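Local atomic coordinates of cortical-lytic enzyme (Clostridium perfringens, PDB entry 5JIP), a protein that probably hydrolyses spore-cortex peptidoglycan as a family 25 glycoside hydrolase (muramidase) during germination of the spore, and binds a magnesium ion. Residues A[68-73]-A[98-103]; A[249-254]-A[260-265]. One frame throughout, in Å; residues are numbered along the deposited sequence.

Contact 1: residues A[68-73]-A[98-103]; sequences IPCGAY and QGFGDG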
ATOM      1  N   ILE A  68      19.888  14.959  10.856  1.00  7.32           N
ATOM      2  CA  ILE A  68      18.689  15.750  10.577  1.00  8.53           C
ATOM      3  C   ILE A  68      18.124  15.303   9.236  1.00  5.27           C
ATOM      4  O   ILE A  68      18.818  15.407   8.213  1.00  7.94           O
ATOM      5  CB  ILE A  68      18.956  17.254  10.536  1.00  6.71           C
ATOM      6  CG1 ILE A  68      19.632  17.738  11.834  1.00  5.32           C
ATOM      7  CG2 ILE A  68      17.635  17.993  10.333  1.00  9.39           C
ATOM      8  CD1 ILE A  68      20.116  19.166  11.727  1.00 12.44           C
ATOM      9  N   PRO A  69      16.887  14.817   9.181  1.00  8.72           N
ATOM     10  CA  PRO A  69      16.326  14.405   7.881  1.00  4.17           C
ATOM     11  C   PRO A  69      16.403  15.549   6.892  1.00  6.19           C
ATOM     12  O   PRO A  69      15.930  16.656   7.162  1.00  6.31           O
ATOM     13  CB  PRO A  69      14.880  14.023   8.212  1.00 10.02           C
ATOM     14  CG  PRO A  69      14.939  13.620   9.673  1.00  8.12           C
ATOM     15  CD  PRO A  69      15.952  14.557  10.290  1.00  8.02           C
ATOM     16  N   CYS A  70      17.014  15.263   5.749  1.00  4.66           N
ATOM     17  CA  CYS A  70      17.469  16.280   4.822  1.00  7.26           C
ATOM     18  C   CYS A  70      17.026  15.949   3.404  1.00  7.36           C
ATOM     19  O   CYS A  70      17.153  14.810   2.951  1.00  6.93           O
ATOM     20  CB  CYS A  70      18.994  16.399   4.908  1.00  8.80           C
ATOM     21  SG  CYS A  70      19.677  17.736   3.905  1.00  7.52           S
ATOM     22  N   GLY A  71      16.500  16.946   2.698  1.00  6.60           N
ATOM     23  CA  GLY A  71      16.151  16.778   1.304  1.00  4.94           C
ATOM     24  C   GLY A  71      16.570  18.011   0.529  1.00  8.10           C
ATOM     25  O   GLY A  71      16.998  19.003   1.120  1.00  5.96           O
ATOM     26  N   ALA A  72      16.424  17.951  -0.798  1.00  5.50           N
ATOM     27  CA  ALA A  72      16.851  19.104  -1.587  1.00  4.93           C
ATOM     28  C   ALA A  72      15.960  19.319  -2.798  1.00  5.85           C
ATOM     29  O   ALA A  72      15.306  18.394  -3.301  1.00  6.60           O
ATOM     30  CB  ALA A  72      18.299  18.942  -2.026  1.00  5.40           C
ATOM     31  N   TYR A  73      16.008  20.550  -3.308  1.00  5.39           N
ATOM     32  CA  TYR A  73      15.189  20.936  -4.434  1.00  5.06           C
ATOM     33  C   TYR A  73      16.035  21.509  -5.563  1.00  5.05           C
ATOM     34  O   TYR A  73      17.181  21.953  -5.370  1.00  5.79           O
ATOM     35  CB  TYR A  73      14.108  21.941  -4.026  1.00  5.48           C
ATOM     36  CG  TYR A  73      14.564  23.283  -3.526  1.00  4.46           C
ATOM     37  CD1 TYR A  73      14.917  24.308  -4.407  1.00  7.07           C
ATOM     38  CD2 TYR A  73      14.594  23.553  -2.170  1.00  5.41           C
ATOM     39  CE1 TYR A  73      15.318  25.529  -3.940  1.00  7.77           C
ATOM     40  CE2 TYR A  73      15.000  24.790  -1.692  1.00  7.64           C
ATOM     41  CZ  TYR A  73      15.357  25.767  -2.580  1.00 12.36           C
ATOM     42  OH  TYR A  73      15.763  26.982  -2.087  1.00  8.08           O
ATOM     43  N   GLN A  98      26.120  14.257  -5.567  1.00 11.37           N
ATOM     44  CA  GLN A  98      27.287  14.961  -5.050  1.00 12.91           C
ATOM     45  C   GLN A  98      27.080  15.342  -3.591  1.00 15.50           C
ATOM     46  O   GLN A  98      28.018  15.308  -2.787  1.00 12.09           O
ATOM     47  CB  GLN A  98      27.578  16.212  -5.883  1.00 11.27           C
ATOM     48  CG  GLN A  98      27.912  15.948  -7.325  1.00 13.51           C
ATOM     49  CD  GLN A  98      28.290  17.219  -8.071  1.00 12.55           C
ATOM     50  OE1 GLN A  98      28.961  18.093  -7.522  1.00 19.49           O
ATOM     51  NE2 GLN A  98      27.867  17.324  -9.310  1.00 15.14           N
ATOM     52  N   GLY A  99      25.856  15.712  -3.229  1.00 10.62           N
ATOM     53  CA  GLY A  99      25.564  16.141  -1.892  1.00  9.98           C
ATOM     54  C   GLY A  99      25.323  15.002  -0.931  1.00 12.49           C
ATOM     55  O   GLY A  99      25.750  15.063   0.217  1.00 12.67           O
ATOM     56  N   PHE A 100      24.640  13.961  -1.379  1.00  8.44           N
ATOM     57  CA  PHE A 100      24.207  12.914  -0.472  1.00  8.52           C
ATOM     58  C   PHE A 100      24.944  11.593  -0.641  1.00 12.76           C
ATOM     59  O   PHE A 100      24.773  10.707   0.205  1.00 12.73           O
ATOM     60  CB  PHE A 100      22.698  12.657  -0.639  1.00  9.12           C
ATOM     61  CG  PHE A 100      21.825  13.797  -0.204  1.00  9.14           C
ATOM     62  CD1 PHE A 100      21.777  14.189   1.126  1.00  8.87           C
ATOM     63  CD2 PHE A 100      21.034  14.466  -1.131  1.00  7.79           C
ATOM     64  CE1 PHE A 100      20.964  15.249   1.550  1.00  6.81           C
ATOM     65  CE2 PHE A 100      20.209  15.524  -0.727  1.00  6.35           C
ATOM     66  CZ  PHE A 100      20.168  15.916   0.638  1.00 10.76           C
ATOM     67  N   GLY A 101      25.724  11.419  -1.708  1.00 12.92           N
ATOM     68  CA  GLY A 101      26.427  10.172  -1.938  1.00 14.03           C
ATOM     69  C   GLY A 101      26.003   9.491  -3.216  1.00 14.05           C
ATOM     70  O   GLY A 101      24.895   9.717  -3.715  1.00 13.70           O
ATOM     71  N   ASP A 102      26.876   8.650  -3.764  1.00 17.20           N
ATOM     72  CA  ASP A 102      26.535   7.935  -4.984  1.00 16.26           C
ATOM     73  C   ASP A 102      25.265   7.135  -4.756  1.00 10.57           C
ATOM     74  O   ASP A 102      25.106   6.487  -3.720  1.00 15.51           O
ATOM     75  CB  ASP A 102      27.684   7.021  -5.412  1.00 24.88           C
ATOM     76  CG  ASP A 102      28.874   7.789  -5.967  1.00 40.97           C
ATOM     77  OD1 ASP A 102      28.708   8.959  -6.385  1.00 44.40           O
ATOM     78  OD2 ASP A 102      29.984   7.215  -6.000  1.00 51.03           O
ATOM     79  N   GLY A 103      24.344   7.212  -5.708  1.00 13.66           N
ATOM     80  CA  GLY A 103      23.113   6.470  -5.603  1.00 11.94           C
ATOM     81  C   GLY A 103      22.200   6.896  -4.472  1.00 15.82           C
ATOM     82  O   GLY A 103      21.278   6.154  -4.122  1.00 12.91           O
TER
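The sulfur of Cys-70 lies against the edge of the Phe-100 ring, with SG 3.7 Å from CE1 and 3.8 Å from CZ. It sits almost in the ring plane: the line from the ring centroid to SG is 4.9 Å long and 87° off the normal. Farther round the same rim, Ala-72 CB approaches CE2 of Phe-100 at 4.1 Å. The far end of the phenyl ring is thus set between two side chains two residues apart on strand 70-75, with Gly-71, which has no side chain, between them on the strand, its CA 4.2 Å from Phe-100 CZ on an oblique approach. Phe-100 gets there by carrying CG anti to its carbonyl carbon (chi1 -67°), which aims the ring from the last turn of helix 83-100 at the strand. Just beyond, Gly-101 takes a positive phi (118°) and turns the chain off the helix. Helix 56-66 fills in alongside, with Cys-63 on Cys-70, Phe-56 on Ala-72 and Ala-60 on Phe-100, and Asp-107 OD2 accepts the backbone N-H of Cys-70. The contact joins strand and helix of the beta-alpha-beta unit 70-75, 83-100, 111-113 of the barrel. Its chemistry is apolar and buried, so cohesion probably comes from hydrophobic burial and dispersion, to which an in-plane sulfur facing the slightly positive ring hydrogens may add a weak electrostatic gain.

Contact 2: residues A[249-254]-A[260-265]; sequences VNWTAN and NGYNVF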
ATOM      1  N   VAL A 249      10.503 -17.722   5.051  1.00 12.39           N
ATOM      2  CA  VAL A 249      11.185 -16.449   5.277  1.00 11.79           C
ATOM      3  C   VAL A 249      10.421 -15.654   6.323  1.00 10.29           C
ATOM      4  O   VAL A 249       9.188 -15.610   6.308  1.00 10.87           O
ATOM      5  CB  VAL A 249      11.317 -15.639   3.965  1.00 14.40           C
ATOM      6  CG1 VAL A 249      12.164 -14.388   4.193  1.00 12.20           C
ATOM      7  CG2 VAL A 249      11.900 -16.505   2.841  1.00 10.52           C
ATOM      8  N   ASN A 250      11.154 -15.010   7.231  1.00 10.20           N
ATOM      9  CA  ASN A 250      10.489 -14.165   8.216  1.00 10.84           C
ATOM     10  C   ASN A 250      11.378 -12.969   8.524  1.00 10.12           C
ATOM     11  O   ASN A 250      12.574 -12.956   8.204  1.00 12.92           O
ATOM     12  CB  ASN A 250      10.129 -14.944   9.494  1.00 15.80           C
ATOM     13  CG  ASN A 250      11.331 -15.251  10.355  1.00 16.35           C
ATOM     14  OD1 ASN A 250      12.141 -16.123  10.037  1.00 24.78           O
ATOM     15  ND2 ASN A 250      11.432 -14.562  11.469  1.00 22.75           N
ATOM     16  N   TRP A 251      10.769 -11.945   9.121  1.00  9.77           N
ATOM     17  CA  TRP A 251      11.498 -10.717   9.418  1.00  9.03           C
ATOM     18  C   TRP A 251      10.795  -9.964  10.536  1.00  9.42           C
ATOM     19  O   TRP A 251       9.649 -10.247  10.895  1.00 13.05           O
ATOM     20  CB  TRP A 251      11.636  -9.846   8.150  1.00 10.56           C
ATOM     21  CG  TRP A 251      10.329  -9.507   7.467  1.00  8.25           C
ATOM     22  CD1 TRP A 251       9.546  -8.424   7.703  1.00  7.50           C
ATOM     23  CD2 TRP A 251       9.672 -10.259   6.430  1.00  7.07           C
ATOM     24  NE1 TRP A 251       8.426  -8.449   6.877  1.00  7.95           N
ATOM     25  CE2 TRP A 251       8.479  -9.566   6.097  1.00  5.50           C
ATOM     26  CE3 TRP A 251       9.965 -11.449   5.771  1.00  6.95           C
ATOM     27  CZ2 TRP A 251       7.588 -10.025   5.121  1.00  7.62           C
ATOM     28  CZ3 TRP A 251       9.083 -11.905   4.798  1.00  8.95           C
ATOM     29  CH2 TRP A 251       7.904 -11.193   4.487  1.00  8.43           C
ATOM     30  N   THR A 252      11.514  -8.993  11.102  1.00 10.54           N
ATOM     31  CA  THR A 252      10.925  -8.057  12.040  1.00 11.90           C
ATOM     32  C   THR A 252      10.088  -7.047  11.289  1.00  9.87           C
ATOM     33  O   THR A 252      10.494  -6.549  10.237  1.00 11.13           O
ATOM     34  CB  THR A 252      12.016  -7.330  12.827  1.00 16.36           C
ATOM     35  OG1 THR A 252      12.811  -8.292  13.519  1.00 15.75           O
ATOM     36  CG2 THR A 252      11.402  -6.321  13.811  1.00 15.57           C
ATOM     37  N   ALA A 253       8.930  -6.712  11.852  1.00 13.83           N
ATOM     38  CA  ALA A 253       8.070  -5.731  11.202  1.00 10.82           C
ATOM     39  C   ALA A 253       8.762  -4.380  11.152  1.00 15.41           C
ATOM     40  O   ALA A 253       9.332  -3.914  12.153  1.00 10.38           O
ATOM     41  CB  ALA A 253       6.738  -5.604  11.924  1.00  9.02           C
ATOM     42  N   ASN A 254       8.738  -3.755   9.974  1.00 11.18           N
ATOM     43  CA  ASN A 254       9.123  -2.351   9.888  1.00 13.12           C
ATOM     44  C   ASN A 254       8.148  -1.515  10.700  1.00 13.07           C
ATOM     45  O   ASN A 254       7.013  -1.908  10.932  1.00 14.41           O
ATOM     46  CB  ASN A 254       9.133  -1.855   8.442  1.00 12.80           C
ATOM     47  CG  ASN A 254      10.479  -1.977   7.781  1.00 11.13           C
ATOM     48  OD1 ASN A 254      11.094  -3.050   7.733  1.00  7.47           O
ATOM     49  ND2 ASN A 254      10.952  -0.851   7.234  1.00  8.77           N
ATOM     50  N   ASN A 260       3.625   0.347   3.868  1.00  6.96           N
ATOM     51  CA  ASN A 260       2.585  -0.219   3.052  1.00 10.94           C
ATOM     52  C   ASN A 260       2.827  -1.649   2.607  1.00 11.55           C
ATOM     53  O   ASN A 260       1.867  -2.287   2.178  1.00 10.30           O
ATOM     54  CB  ASN A 260       2.348   0.652   1.823  1.00 14.46           C
ATOM     55  CG  ASN A 260       0.887   0.786   1.521  1.00 19.32           C
ATOM     56  OD1 ASN A 260       0.054   0.409   2.343  1.00 18.54           O
ATOM     57  ND2 ASN A 260       0.558   1.308   0.336  1.00 19.40           N
ATOM     58  N   GLY A 261       4.041  -2.179   2.712  1.00  8.17           N
ATOM     59  CA  GLY A 261       4.262  -3.577   2.399  1.00  7.36           C
ATOM     60  C   GLY A 261       5.725  -3.868   2.127  1.00  6.91           C
ATOM     61  O   GLY A 261       6.599  -3.043   2.368  1.00  8.15           O
ATOM     62  N   TYR A 262       5.951  -5.054   1.584  1.00  6.32           N
ATOM     63  CA  TYR A 262       7.269  -5.593   1.305  1.00  5.59           C
ATOM     64  C   TYR A 262       7.223  -6.365   0.004  1.00  7.22           C
ATOM     65  O   TYR A 262       6.211  -6.995  -0.326  1.00  7.85           O
ATOM     66  CB  TYR A 262       7.764  -6.552   2.403  1.00  8.29           C
ATOM     67  CG  TYR A 262       7.614  -6.074   3.812  1.00  6.22           C
ATOM     68  CD1 TYR A 262       6.412  -6.223   4.489  1.00  6.51           C
ATOM     69  CD2 TYR A 262       8.698  -5.526   4.496  1.00  7.91           C
ATOM     70  CE1 TYR A 262       6.271  -5.782   5.783  1.00  8.33           C
ATOM     71  CE2 TYR A 262       8.578  -5.100   5.779  1.00  6.66           C
ATOM     72  CZ  TYR A 262       7.381  -5.245   6.441  1.00  7.87           C
ATOM     73  OH  TYR A 262       7.298  -4.810   7.733  1.00 11.09           O
ATOM     74  N   ASN A 263       8.335  -6.330  -0.711  1.00  6.70           N
ATOM     75  CA  ASN A 263       8.620  -7.245  -1.806  1.00  6.85           C
ATOM     76  C   ASN A 263       9.784  -8.143  -1.404  1.00  9.54           C
ATOM     77  O   ASN A 263      10.800  -7.667  -0.883  1.00  7.86           O
ATOM     78  CB  ASN A 263       8.990  -6.503  -3.090  1.00  6.68           C
ATOM     79  CG  ASN A 263       7.826  -5.727  -3.674  1.00  6.54           C
ATOM     80  OD1 ASN A 263       6.671  -6.177  -3.645  1.00  8.42           O
ATOM     81  ND2 ASN A 263       8.110  -4.523  -4.156  1.00  6.47           N
ATOM     82  N   VAL A 264       9.644  -9.433  -1.704  1.00 12.71           N
ATOM     83  CA  VAL A 264      10.650 -10.453  -1.402  1.00  9.99           C
ATOM     84  C   VAL A 264      11.151 -11.058  -2.702  1.00 10.40           C
ATOM     85  O   VAL A 264      10.379 -11.256  -3.655  1.00  9.44           O
ATOM     86  CB  VAL A 264      10.076 -11.544  -0.480  1.00 13.28           C
ATOM     87  CG1 VAL A 264      11.090 -12.660  -0.256  1.00 14.20           C
ATOM     88  CG2 VAL A 264       9.652 -10.912   0.847  1.00  9.95           C
ATOM     89  N   PHE A 265      12.443 -11.371  -2.725  1.00 10.22           N
ATOM     90  CA  PHE A 265      13.111 -11.853  -3.928  1.00 14.87           C
ATOM     91  C   PHE A 265      13.963 -13.075  -3.621  1.00 12.72           C
ATOM     92  O   PHE A 265      14.572 -13.164  -2.547  1.00 11.37           O
ATOM     93  CB  PHE A 265      13.994 -10.776  -4.512  1.00 12.53           C
ATOM     94  CG  PHE A 265      13.254  -9.502  -4.865  1.00 13.32           C
ATOM     95  CD1 PHE A 265      13.034  -8.515  -3.906  1.00 12.76           C
ATOM     96  CD2 PHE A 265      12.787  -9.299  -6.160  1.00 17.39           C
ATOM     97  CE1 PHE A 265      12.352  -7.340  -4.239  1.00 13.79           C
ATOM     98  CE2 PHE A 265      12.088  -8.134  -6.503  1.00 14.88           C
ATOM     99  CZ  PHE A 265      11.882  -7.151  -5.549  1.00 14.11           C
TER
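Tyr-262 meets the indole of Trp-251 with the face of its phenol ring and receives a backbone hydrogen bond at its hydroxyl. The two aromatics form an edge-to-face pair: the pyrrole edge of Trp-251 points at the Tyr-262 ring, the centroid of the five-membered ring of Trp-251 lies 4.4 Å from that of the Tyr-262 ring, and the planes are inclined at 56°. Trp-251 NE1 stands over the centre of the phenol, 3.3 Å above its plane, with CZ of Tyr-262 its closest atom at 3.4 Å; the same nitrogen makes a weak hydrogen bond to Ala-278 O. Trp-251 has CG between its backbone N and carbonyl carbon (chi1 55°), which swings the indole inward over strand 259-266. Its six-membered ring then reaches Val-264, where CH2 lies 4.0 Å from CG2, the branch anti to the carbonyl carbon; Ile-281 and Leu-274 also pack on the indole.

At the hydroxyl end of the phenol, Asn-254 N donates to Tyr-262 OH over 2.9 Å at 157°, which ties the hydroxyl to the chain leaving strand 246-250. The Asn-254 side chain stays beside this bond, OD1 lying near the ring plane 3.8 Å from Tyr-262 CE2, while its ND2 is held by Glu-256 and Ser-233 O. On the reverse side of strand 259-266, Asn-263 packs on Tyr-270 of the second subunit.

Tyr-262 and Val-264, two residues apart on strand 259-266, thus share a tryptophan contributed by the chain of the opposing sheet. Two antiparallel sheets of three and four strands joined in this way, with a tryptophan and a tyrosine meeting in the core, are characteristic of a fibronectin type III beta-sandwich.

Contact 1 belongs to the glycoside hydrolase barrel and contact 2 to the following beta-sandwich; their centres are 26 Å apart and their nearest atoms about 15 Å, without touching. Between the two modules lies the magnesium ion, bound by Asp-227, Met-230, Asp-258 and Asp-304. Next to contact 1 in the same segment, Pro-69 packs on Met-230; the Cys-70 side chain is about 8 Å from that of Met-230, and Gly-71 about 13 Å from the ion. From contact 2 the Asn-254 side chain is about 9 Å from the metal and about 8 Å from the side chains of Asp-258 and Asp-304. Neither contact supplies a metal ligand; contact 2 lies nearer the ion, through Asn-254, than contact 1 does.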